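Local coordinates for protein transcriptional regulator, LacI family (Corynebacterium glutamicum, PDB 3H5T) that activates transcription of the inositol phosphate synthase gene in an inositol-dependent manner by binding a palindromic promoter motif, and takes part in regulating cell wall biogenesis, at residues Ala259-Glu264 against Gly282-Leu287. Residues are numbered along the deposited sequence.
Sequences AKELLE and GVLEYL
Y286 lays one face of its ring over the backbone of K260: K260 CA stands 3.8 Å from the ring centroid and 11° off its normal, a CH-pi contact. This joins two neighbouring helices of an alpha/beta subdomain of the periplasmic-binding-protein fold of LacI-family regulators. Helix 252-265 leads into strand 271-274 and helix 277-289 follows it; L262 and V283 both rest on L195 of strand 192-197, so the two helices pack side by side on the same sheet. Build both segments as regular alpha-helix, with their axes 9.6 Å apart at closest approach and crossing at -65°. The register sets A259 against V283, CA to CA 5.2 Å, and K260 against Y286, 6.2 Å. At that tight end the CA-to-CB bond of A259 points at the other helix, bringing A259 CB to 3.6 Å from G282 O and 3.8 Å from V283 CA. One turn further along, the gap is filled by Y286, a knob in the hole formed by A259, K260, L263 and E264. Its t rotamer (chi1 168°, chi2 66°) carries the ring across to the other helix, with Y286 CD1 3.7 Å from K260 CB. K260 itself, also t at chi1, leads its amine away. Toward the sheet, L263 in the mt rotamer closes the seam, its CD1 4.1 Å from L287 CD2 and 4.3 Å from V283 CG1. No hydrogen bond crosses the interface, which is held by apolar packing; the same L263 CD1 meets the ring edge 3.4 Å from Y286 CD2.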
ATOM      1  N   ALA A 259     -17.745   9.616  -5.885  1.00 26.17           N
ATOM      2  CA  ALA A 259     -18.336   8.681  -6.841  1.00 27.06           C
ATOM      3  C   ALA A 259     -19.731   9.165  -7.239  1.00 28.07           C
ATOM      4  O   ALA A 259     -20.125   9.080  -8.400  1.00 27.11           O
ATOM      5  CB  ALA A 259     -18.416   7.292  -6.237  1.00 26.89           C
ATOM      6  N   LYS A 260     -20.475   9.681  -6.268  1.00 28.81           N
ATOM      7  CA  LYS A 260     -21.809  10.186  -6.537  1.00 31.41           C
ATOM      8  C   LYS A 260     -21.730  11.365  -7.505  1.00 31.90           C
ATOM      9  O   LYS A 260     -22.443  11.404  -8.503  1.00 33.35           O
ATOM     10  CB  LYS A 260     -22.480  10.625  -5.230  1.00 32.86           C
ATOM     11  CG  LYS A 260     -23.761  11.421  -5.420  1.00 35.80           C
ATOM     12  CD  LYS A 260     -24.313  11.935  -4.091  1.00 38.61           C
ATOM     13  CE  LYS A 260     -24.702  10.791  -3.173  1.00 40.53           C
ATOM     14  NZ  LYS A 260     -25.351  11.260  -1.913  1.00 43.87           N
ATOM     15  N   GLU A 261     -20.844  12.312  -7.223  1.00 31.60           N
ATOM     16  CA  GLU A 261     -20.703  13.494  -8.066  1.00 31.78           C
ATOM     17  C   GLU A 261     -20.378  13.184  -9.528  1.00 31.63           C
ATOM     18  O   GLU A 261     -20.950  13.780 -10.435  1.00 33.28           O
ATOM     19  CB  GLU A 261     -19.624  14.421  -7.499  1.00 32.69           C
ATOM     20  CG  GLU A 261     -19.829  15.870  -7.882  1.00 33.97           C
ATOM     21  CD  GLU A 261     -18.594  16.709  -7.697  1.00 34.23           C
ATOM     22  OE1 GLU A 261     -18.024  16.706  -6.585  1.00 33.59           O
ATOM     23  OE2 GLU A 261     -18.199  17.380  -8.673  1.00 36.11           O
ATOM     24  N   LEU A 262     -19.454  12.258  -9.751  1.00 30.56           N
ATOM     25  CA  LEU A 262     -19.039  11.885 -11.099  1.00 30.07           C
ATOM     26  C   LEU A 262     -20.146  11.217 -11.916  1.00 31.66           C
ATOM     27  O   LEU A 262     -20.341  11.530 -13.092  1.00 29.80           O
ATOM     28  CB  LEU A 262     -17.837  10.936 -11.026  1.00 27.98           C
ATOM     29  CG  LEU A 262     -17.318  10.391 -12.354  1.00 25.52           C
ATOM     30  CD1 LEU A 262     -16.605  11.491 -13.103  1.00 23.98           C
ATOM     31  CD2 LEU A 262     -16.379   9.232 -12.103  1.00 25.76           C
ATOM     32  N   LEU A 263     -20.856  10.283 -11.289  1.00 33.42           N
ATOM     33  CA  LEU A 263     -21.924   9.548 -11.957  1.00 34.73           C
ATOM     34  C   LEU A 263     -23.192  10.378 -12.058  1.00 35.56           C
ATOM     35  O   LEU A 263     -24.022  10.157 -12.936  1.00 36.09           O
ATOM     36  CB  LEU A 263     -22.207   8.246 -11.203  1.00 34.83           C
ATOM     37  CG  LEU A 263     -21.001   7.308 -11.109  1.00 35.18           C
ATOM     38  CD1 LEU A 263     -21.366   6.075 -10.303  1.00 33.87           C
ATOM     39  CD2 LEU A 263     -20.535   6.937 -12.518  1.00 33.95           C
ATOM     40  N   GLU A 264     -23.331  11.331 -11.145  1.00 36.05           N
ATOM     41  CA  GLU A 264     -24.481  12.220 -11.109  1.00 37.02           C
ATOM     42  C   GLU A 264     -24.259  13.323 -12.149  1.00 37.77           C
ATOM     43  O   GLU A 264     -25.206  13.816 -12.759  1.00 40.08           O
ATOM     44  CB  GLU A 264     -24.607  12.825  -9.707  1.00 37.35           C
ATOM     45  CG  GLU A 264     -26.007  12.843  -9.138  1.00 37.81           C
ATOM     46  CD  GLU A 264     -26.016  13.125  -7.649  1.00 38.41           C
ATOM     47  OE1 GLU A 264     -25.354  14.093  -7.213  1.00 38.96           O
ATOM     48  OE2 GLU A 264     -26.690  12.378  -6.911  1.00 37.85           O
ATOM     49  N   GLY A 282     -16.245   2.864  -3.246  1.00 27.40           N
ATOM     50  CA  GLY A 282     -17.078   4.028  -3.037  1.00 26.63           C
ATOM     51  C   GLY A 282     -18.074   4.084  -4.180  1.00 26.98           C
ATOM     52  O   GLY A 282     -19.171   4.609  -4.035  1.00 27.59           O
ATOM     53  N   VAL A 283     -17.678   3.528  -5.321  1.00 27.11           N
ATOM     54  CA  VAL A 283     -18.519   3.484  -6.509  1.00 28.22           C
ATOM     55  C   VAL A 283     -19.575   2.393  -6.353  1.00 31.36           C
ATOM     56  O   VAL A 283     -20.684   2.513  -6.884  1.00 31.55           O
ATOM     57  CB  VAL A 283     -17.700   3.168  -7.783  1.00 25.37           C
ATOM     58  CG1 VAL A 283     -18.631   2.981  -8.958  1.00 24.30           C
ATOM     59  CG2 VAL A 283     -16.715   4.284  -8.067  1.00 24.53           C
ATOM     60  N   LEU A 284     -19.225   1.327  -5.635  1.00 32.82           N
ATOM     61  CA  LEU A 284     -20.155   0.219  -5.412  1.00 33.55           C
ATOM     62  C   LEU A 284     -21.155   0.608  -4.333  1.00 33.81           C
ATOM     63  O   LEU A 284     -22.350   0.322  -4.446  1.00 34.13           O
ATOM     64  CB  LEU A 284     -19.393  -1.046  -5.006  1.00 32.59           C
ATOM     65  CG  LEU A 284     -18.487  -1.631  -6.098  1.00 33.57           C
ATOM     66  CD1 LEU A 284     -17.585  -2.727  -5.528  1.00 33.88           C
ATOM     67  CD2 LEU A 284     -19.351  -2.166  -7.218  1.00 31.74           C
ATOM     68  N   GLU A 285     -20.665   1.272  -3.292  1.00 33.78           N
ATOM     69  CA  GLU A 285     -21.530   1.708  -2.214  1.00 35.00           C
ATOM     70  C   GLU A 285     -22.472   2.772  -2.759  1.00 36.35           C
ATOM     71  O   GLU A 285     -23.579   2.940  -2.251  1.00 37.43           O
ATOM     72  CB  GLU A 285     -20.707   2.280  -1.061  1.00 37.92           C
ATOM     73  CG  GLU A 285     -21.510   2.495   0.218  1.00 41.82           C
ATOM     74  CD  GLU A 285     -20.657   3.000   1.370  1.00 44.81           C
ATOM     75  OE1 GLU A 285     -19.557   2.439   1.591  1.00 46.95           O
ATOM     76  OE2 GLU A 285     -21.090   3.949   2.058  1.00 45.61           O
ATOM     77  N   TYR A 286     -22.038   3.493  -3.796  1.00 36.47           N
ATOM     78  CA  TYR A 286     -22.893   4.521  -4.388  1.00 36.11           C
ATOM     79  C   TYR A 286     -23.929   3.903  -5.318  1.00 34.92           C
ATOM     80  O   TYR A 286     -25.105   4.246  -5.243  1.00 35.07           O
ATOM     81  CB  TYR A 286     -22.103   5.564  -5.186  1.00 34.93           C
ATOM     82  CG  TYR A 286     -23.044   6.412  -6.007  1.00 33.54           C
ATOM     83  CD1 TYR A 286     -23.961   7.260  -5.386  1.00 33.89           C
ATOM     84  CD2 TYR A 286     -23.118   6.269  -7.393  1.00 33.74           C
ATOM     85  CE1 TYR A 286     -24.936   7.934  -6.120  1.00 31.66           C
ATOM     86  CE2 TYR A 286     -24.095   6.942  -8.138  1.00 32.29           C
ATOM     87  CZ  TYR A 286     -24.997   7.767  -7.489  1.00 30.65           C
ATOM     88  OH  TYR A 286     -25.970   8.413  -8.202  1.00 31.39           O
ATOM     89  N   LEU A 287     -23.491   3.022  -6.211  1.00 34.39           N
ATOM     90  CA  LEU A 287     -24.420   2.363  -7.123  1.00 34.43           C
ATOM     91  C   LEU A 287     -25.530   1.724  -6.286  1.00 36.60           C
ATOM     92  O   LEU A 287     -26.717   1.820  -6.612  1.00 36.72           O
ATOM     93  CB  LEU A 287     -23.709   1.279  -7.931  1.00 29.66           C
ATOM     94  CG  LEU A 287     -22.761   1.700  -9.054  1.00 29.35           C
ATOM     95  CD1 LEU A 287     -22.188   0.449  -9.719  1.00 26.50           C
ATOM     96  CD2 LEU A 287     -23.496   2.554 -10.075  1.00 28.16           C
TER